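Protein osa (PDB 4O7K) suppresses the oncogenicity of Agrobacterium tumefaciens, acting as a plasmid-encoded fertility inhibition factor of the ParB/Srx superfamily. Local coordinates at residues A[144-148]-A[149-153]; A[175-179]-A[180-184]. The protein carries 1 engineered substitution. All coordinates share one frame; numbering follows the deposited sequence.

Contact 1. Residues A[144-148]-A[149-153]; sequences MWLLA and HEVAV. With PO4 (phosphate ion), chain C.
His149 uses both nitrogens of its imidazole: one bonds to the carbonyl O of Trp145 and the other to a phosphate ion that the indole NE1 of Trp145 also holds. His149 ND1 donates to Trp145 O over 2.8 Å, with the acceptor lying in the imidazole plane, while the backbone N of His149 reaches the same oxygen of Trp145 at 2.9 Å. The two donors approach from opposite faces of the carbonyl plane, ND1 standing clearly above it, so one oxygen fixes both the backbone and the ring of His149. At the far side of the ring, His149 NE2 gives its hydrogen to O2 of the phosphate at 2.7 Å with an N-H...O angle of 165°, and Trp145 NE1 donates to O1 of that ion at 3.2 Å. The phosphate probably comes from the crystallisation liquor; His52 also binds it.

The helix ends in a Schellman motif: Val151 N bonds to Leu146 O at 3.0 Å and Glu150 N to Leu147 O, with Glu150 as the positive-phi C-prime residue. A water donates to Leu147 O and Glu150 OE1, and Lys94 forms a salt bridge with Glu150.

Trp145 carries its CG anti to the backbone N (chi1 -171°), which lays the indole against one face of the His149 imidazole. In this offset stack the centroid of the six-membered ring of Trp145 lies 3.9 Å from that of the His149 ring, with the planes at 30°. Phe110 also stacks on Trp145. Beyond the rings, the CD2 branch of Leu146 meets CG2 of Val151 at 3.7 Å.

Contact 2. Residues A[175-179]-A[180-184]; sequences APIQV and SKLRE
The carbonyl O of Gln178 receives two amide hydrogens from the first turn of the following helix. Leu182 N makes the sound bond to Gln178 O, 3.0 Å with an N-H...O angle of 159°; Lys181 N is equally near but bent to 121°, a weak second donor. One residue on, Arg183 N bonds to Val179 O at 2.9 Å, continuing the i to i+4 pattern. Gln178 thus occupies the N-cap position, and its backbone carbonyl opens the helical hydrogen-bond series.

Its side chain runs another way. CG is anti to the backbone N (chi1 -176°) and the chain is extended beyond it, passing alongside Ser180 with Gln178 CG 3.5 Å from Ser180 OG. The amide NE2 is satisfied elsewhere, by the carbonyl O of Gln64.

One helical turn before Arg183, Val179 packs its CG1 methyl flat against the guanidinium of that residue. The methyl sits over the centre of one guanidinium face, 3.3 Å above its plane, with CZ of Arg183 3.5 Å from Val179 CG1. The guanidinium is held from outside these segments: NH1 bonds to Gln64 OE1, and NH2 to the carbonyls of Ala59 and Ala62. Those bonds fix the rotation of the flat group across the methyl.

Away from that methyl, Ile177 and Leu182 cross at about a right angle, the CD1 tip of Ile177 resting 4.0 Å from Leu182 CD1. This strand-to-helix junction lies beside strand 67-72: Ile177 pairs through its backbone with Ile68, Leu182 packs on Ile68 and Tyr70, and Pro176, just before the strand, rests against helix 161-171.

In the fold
From the N terminus, the chain builds helix 4-24, the first three strands of the mixed sheet, strand 67-72, helices 73-81 and 103-112, then strands 118-128 and 131-136, before reaching contact 1. Residues 144-153 close the short turn from helix 140-148 into strand 153-158; helix 161-171 follows, and contact 2 (175-184) then turns strand 177-178 into the C-terminal helix 179-189. The two are in series, neither enclosing nor crossing the other, and their centres lie about 23 Å apart. The three-stranded antiparallel sheet relates them: strand 67-72 is central, flanked by strand 153-158, which contact 1 leads into, and strand 177-178, which contact 2 leads out of.

Contact 1. Residues A[144-148]-A[149-153]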
loop_
_atom_site.group_PDB
_atom_site.type_symbol
_atom_site.label_atom_id
_atom_site.label_comp_id
_atom_site.label_asym_id
_atom_site.label_seq_id
_atom_site.Cartn_x
_atom_site.Cartn_y
_atom_site.Cartn_z
ATOM N N MET A 144 -0.541 2.673 -6.610
ATOM C CA MET A 144 -0.977 3.991 -7.074
ATOM C C MET A 144 -2.500 4.087 -7.126
ATOM O O MET A 144 -3.090 5.105 -6.756
ATOM C CB MET A 144 -0.401 4.304 -8.458
ATOM C CG MET A 144 1.112 4.446 -8.506
ATOM S SD MET A 144 1.613 4.869 -10.184
ATOM C CE MET A 144 3.396 4.610 -10.104
ATOM N N TRP A 145 -3.125 3.019 -7.608
ATOM C CA TRP A 145 -4.578 2.979 -7.734
ATOM C C TRP A 145 -5.197 3.207 -6.357
ATOM O O TRP A 145 -6.046 4.083 -6.191
ATOM C CB TRP A 145 -5.035 1.643 -8.341
ATOM C CG TRP A 145 -6.517 1.600 -8.698
ATOM C CD1 TRP A 145 -7.084 1.884 -9.915
ATOM C CD2 TRP A 145 -7.604 1.259 -7.822
ATOM N NE1 TRP A 145 -8.453 1.737 -9.848
ATOM C CE2 TRP A 145 -8.797 1.355 -8.575
ATOM C CE3 TRP A 145 -7.683 0.884 -6.473
ATOM C CZ2 TRP A 145 -10.049 1.087 -8.027
ATOM C CZ3 TRP A 145 -8.927 0.617 -5.933
ATOM C CH2 TRP A 145 -10.096 0.718 -6.711
ATOM N N LEU A 146 -4.717 2.459 -5.361
ATOM C CA LEU A 146 -5.248 2.546 -4.003
ATOM C C LEU A 146 -5.038 3.935 -3.430
ATOM O O LEU A 146 -5.937 4.512 -2.825
ATOM C CB LEU A 146 -4.603 1.489 -3.087
ATOM C CG LEU A 146 -4.887 0.009 -3.388
ATOM C CD1 LEU A 146 -3.807 -0.878 -2.780
ATOM C CD2 LEU A 146 -6.251 -0.394 -2.853
ATOM N N LEU A 147 -3.847 4.476 -3.642
ATOM C CA LEU A 147 -3.509 5.797 -3.120
ATOM C C LEU A 147 -4.348 6.899 -3.777
ATOM O O LEU A 147 -4.906 7.769 -3.095
ATOM C CB LEU A 147 -2.021 6.062 -3.312
ATOM C CG LEU A 147 -1.120 5.263 -2.374
ATOM C CD1 LEU A 147 0.337 5.605 -2.662
ATOM C CD2 LEU A 147 -1.487 5.545 -0.912
ATOM N N ALA A 148 -4.454 6.842 -5.101
ATOM C CA ALA A 148 -5.212 7.846 -5.845
ATOM C C ALA A 148 -6.693 7.763 -5.498
ATOM O O ALA A 148 -7.405 8.766 -5.566
ATOM C CB ALA A 148 -5.002 7.678 -7.353
ATOM N N HIS A 149 -7.153 6.577 -5.103
ATOM C CA HIS A 149 -8.562 6.402 -4.715
ATOM C C HIS A 149 -8.780 6.605 -3.219
ATOM O O HIS A 149 -9.881 6.391 -2.705
ATOM C CB HIS A 149 -9.068 5.021 -5.126
ATOM C CG HIS A 149 -9.372 4.907 -6.585
ATOM N ND1 HIS A 149 -8.425 4.551 -7.517
ATOM C CD2 HIS A 149 -10.521 5.115 -7.272
ATOM C CE1 HIS A 149 -8.977 4.541 -8.718
ATOM N NE2 HIS A 149 -10.250 4.874 -8.596
ATOM N N GLU A 150 -7.728 7.035 -2.528
ATOM C CA GLU A 150 -7.823 7.360 -1.106
ATOM C C GLU A 150 -8.274 6.176 -0.251
ATOM O O GLU A 150 -9.052 6.341 0.684
ATOM C CB GLU A 150 -8.791 8.526 -0.886
ATOM C CG GLU A 150 -8.601 9.698 -1.833
ATOM C CD GLU A 150 -7.548 10.659 -1.351
ATOM O OE1 GLU A 150 -6.969 10.409 -0.270
ATOM O OE2 GLU A 150 -7.303 11.672 -2.046
ATOM N N VAL A 151 -7.818 4.976 -0.582
ATOM C CA VAL A 151 -8.042 3.846 0.307
ATOM C C VAL A 151 -7.229 4.098 1.580
ATOM O O VAL A 151 -5.998 4.269 1.520
ATOM C CB VAL A 151 -7.642 2.522 -0.348
ATOM C CG1 VAL A 151 -7.846 1.374 0.619
ATOM C CG2 VAL A 151 -8.443 2.323 -1.625
ATOM N N ALA A 152 -7.916 4.150 2.721
ATOM C CA ALA A 152 -7.309 4.623 3.971
ATOM C C ALA A 152 -6.200 3.711 4.491
ATOM O O ALA A 152 -5.127 4.175 4.913
ATOM C CB ALA A 152 -8.382 4.782 5.039
ATOM N N VAL A 153 -6.487 2.414 4.475
ATOM C CA VAL A 153 -5.571 1.386 4.961
ATOM C C VAL A 153 -5.631 0.210 3.993
ATOM O O VAL A 153 -6.707 -0.156 3.504
ATOM C CB VAL A 153 -5.931 0.923 6.408
ATOM C CG1 VAL A 153 -5.000 -0.190 6.884
ATOM C CG2 VAL A 153 -5.884 2.094 7.380
HETATM P P PO4 C . -11.651 3.620 -11.586
HETATM O O1 PO4 C . -10.138 3.701 -11.725
HETATM O O2 PO4 C . -12.127 4.612 -10.551
HETATM O O3 PO4 C . -12.320 3.936 -12.903
HETATM O O4 PO4 C . -12.047 2.223 -11.176
HETATM O O HOH W 1 -4.210 8.670 -0.613
#

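Contact 2. Residues A[175-179]-A[180-184]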
loop_
_atom_site.group_PDB
_atom_site.type_symbol
_atom_site.label_atom_id
_atom_site.label_comp_id
_atom_site.label_asym_id
_atom_site.label_seq_id
_atom_site.Cartn_x
_atom_site.Cartn_y
_atom_site.Cartn_z
ATOM N N ALA A 175 0.644 -4.175 14.370
ATOM C CA ALA A 175 1.727 -5.148 14.264
ATOM C C ALA A 175 1.574 -6.020 13.013
ATOM O O ALA A 175 0.449 -6.301 12.576
ATOM C CB ALA A 175 1.773 -6.026 15.518
ATOM N N PRO A 176 2.705 -6.466 12.436
ATOM C CA PRO A 176 2.607 -7.347 11.277
ATOM C C PRO A 176 2.054 -8.691 11.685
ATOM O O PRO A 176 2.054 -8.994 12.872
ATOM C CB PRO A 176 4.065 -7.503 10.808
ATOM C CG PRO A 176 4.853 -6.508 11.579
ATOM C CD PRO A 176 4.104 -6.250 12.841
ATOM N N ILE A 177 1.638 -9.498 10.718
ATOM C CA ILE A 177 1.260 -10.878 10.995
ATOM C C ILE A 177 1.783 -11.767 9.875
ATOM O O ILE A 177 1.688 -11.421 8.695
ATOM C CB ILE A 177 -0.288 -11.047 11.151
ATOM C CG1 ILE A 177 -0.633 -12.486 11.536
ATOM C CG2 ILE A 177 -1.035 -10.617 9.875
ATOM C CD1 ILE A 177 -2.094 -12.672 11.938
ATOM N N GLN A 178 2.366 -12.904 10.238
ATOM C CA GLN A 178 2.930 -13.794 9.225
ATOM C C GLN A 178 1.820 -14.415 8.392
ATOM O O GLN A 178 0.767 -14.778 8.917
ATOM C CB GLN A 178 3.785 -14.884 9.867
ATOM C CG GLN A 178 4.483 -15.777 8.854
ATOM C CD GLN A 178 5.543 -16.650 9.488
ATOM O OE1 GLN A 178 5.869 -16.486 10.663
ATOM N NE2 GLN A 178 6.085 -17.590 8.715
ATOM N N VAL A 179 2.048 -14.512 7.088
ATOM C CA VAL A 179 1.033 -15.021 6.177
ATOM C C VAL A 179 0.520 -16.396 6.606
ATOM O O VAL A 179 -0.685 -16.641 6.604
ATOM C CB VAL A 179 1.573 -15.079 4.738
ATOM C CG1 VAL A 179 0.641 -15.906 3.839
ATOM C CG2 VAL A 179 1.716 -13.673 4.200
ATOM N N SER A 180 1.428 -17.279 7.011
ATOM C CA SER A 180 1.043 -18.625 7.430
ATOM C C SER A 180 0.091 -18.598 8.632
ATOM O O SER A 180 -0.858 -19.379 8.702
ATOM C CB SER A 180 2.292 -19.451 7.759
ATOM O OG SER A 180 2.950 -18.921 8.892
ATOM N N LYS A 181 0.345 -17.697 9.575
ATOM C CA LYS A 181 -0.481 -17.600 10.764
ATOM C C LYS A 181 -1.858 -17.025 10.423
ATOM O O LYS A 181 -2.880 -17.462 10.968
ATOM C CB LYS A 181 0.209 -16.745 11.828
ATOM C CG LYS A 181 -0.581 -16.603 13.131
ATOM C CD LYS A 181 0.259 -15.921 14.202
ATOM C CE LYS A 181 -0.457 -15.873 15.544
ATOM N NZ LYS A 181 -1.585 -14.902 15.544
ATOM N N LEU A 182 -1.890 -16.050 9.518
ATOM C CA LEU A 182 -3.161 -15.439 9.136
ATOM C C LEU A 182 -4.015 -16.449 8.373
ATOM O O LEU A 182 -5.217 -16.583 8.640
ATOM C CB LEU A 182 -2.943 -14.176 8.291
ATOM C CG LEU A 182 -4.240 -13.429 7.956
ATOM C CD1 LEU A 182 -4.972 -13.035 9.227
ATOM C CD2 LEU A 182 -3.991 -12.201 7.113
ATOM N N ARG A 183 -3.393 -17.161 7.435
ATOM C CA ARG A 183 -4.105 -18.188 6.674
ATOM C C ARG A 183 -4.733 -19.209 7.624
ATOM O O ARG A 183 -5.905 -19.575 7.491
ATOM C CB ARG A 183 -3.162 -18.875 5.685
ATOM C CG ARG A 183 -2.945 -18.083 4.402
ATOM C CD ARG A 183 -1.857 -18.695 3.529
ATOM N NE ARG A 183 -1.713 -17.986 2.261
ATOM C CZ ARG A 183 -0.639 -18.074 1.474
ATOM N NH1 ARG A 183 0.385 -18.838 1.827
ATOM N NH2 ARG A 183 -0.583 -17.397 0.333
ATOM N N GLU A 184 -3.955 -19.636 8.608
ATOM C CA GLU A 184 -4.430 -20.613 9.576
ATOM C C GLU A 184 -5.576 -20.058 10.438
ATOM O O GLU A 184 -6.535 -20.768 10.706
ATOM C CB GLU A 184 -3.256 -21.089 10.446
ATOM C CG GLU A 184 -3.590 -21.477 11.879
ATOM C CD GLU A 184 -2.395 -22.096 12.603
ATOM O OE1 GLU A 184 -1.267 -21.556 12.487
ATOM O OE2 GLU A 184 -2.585 -23.124 13.291
#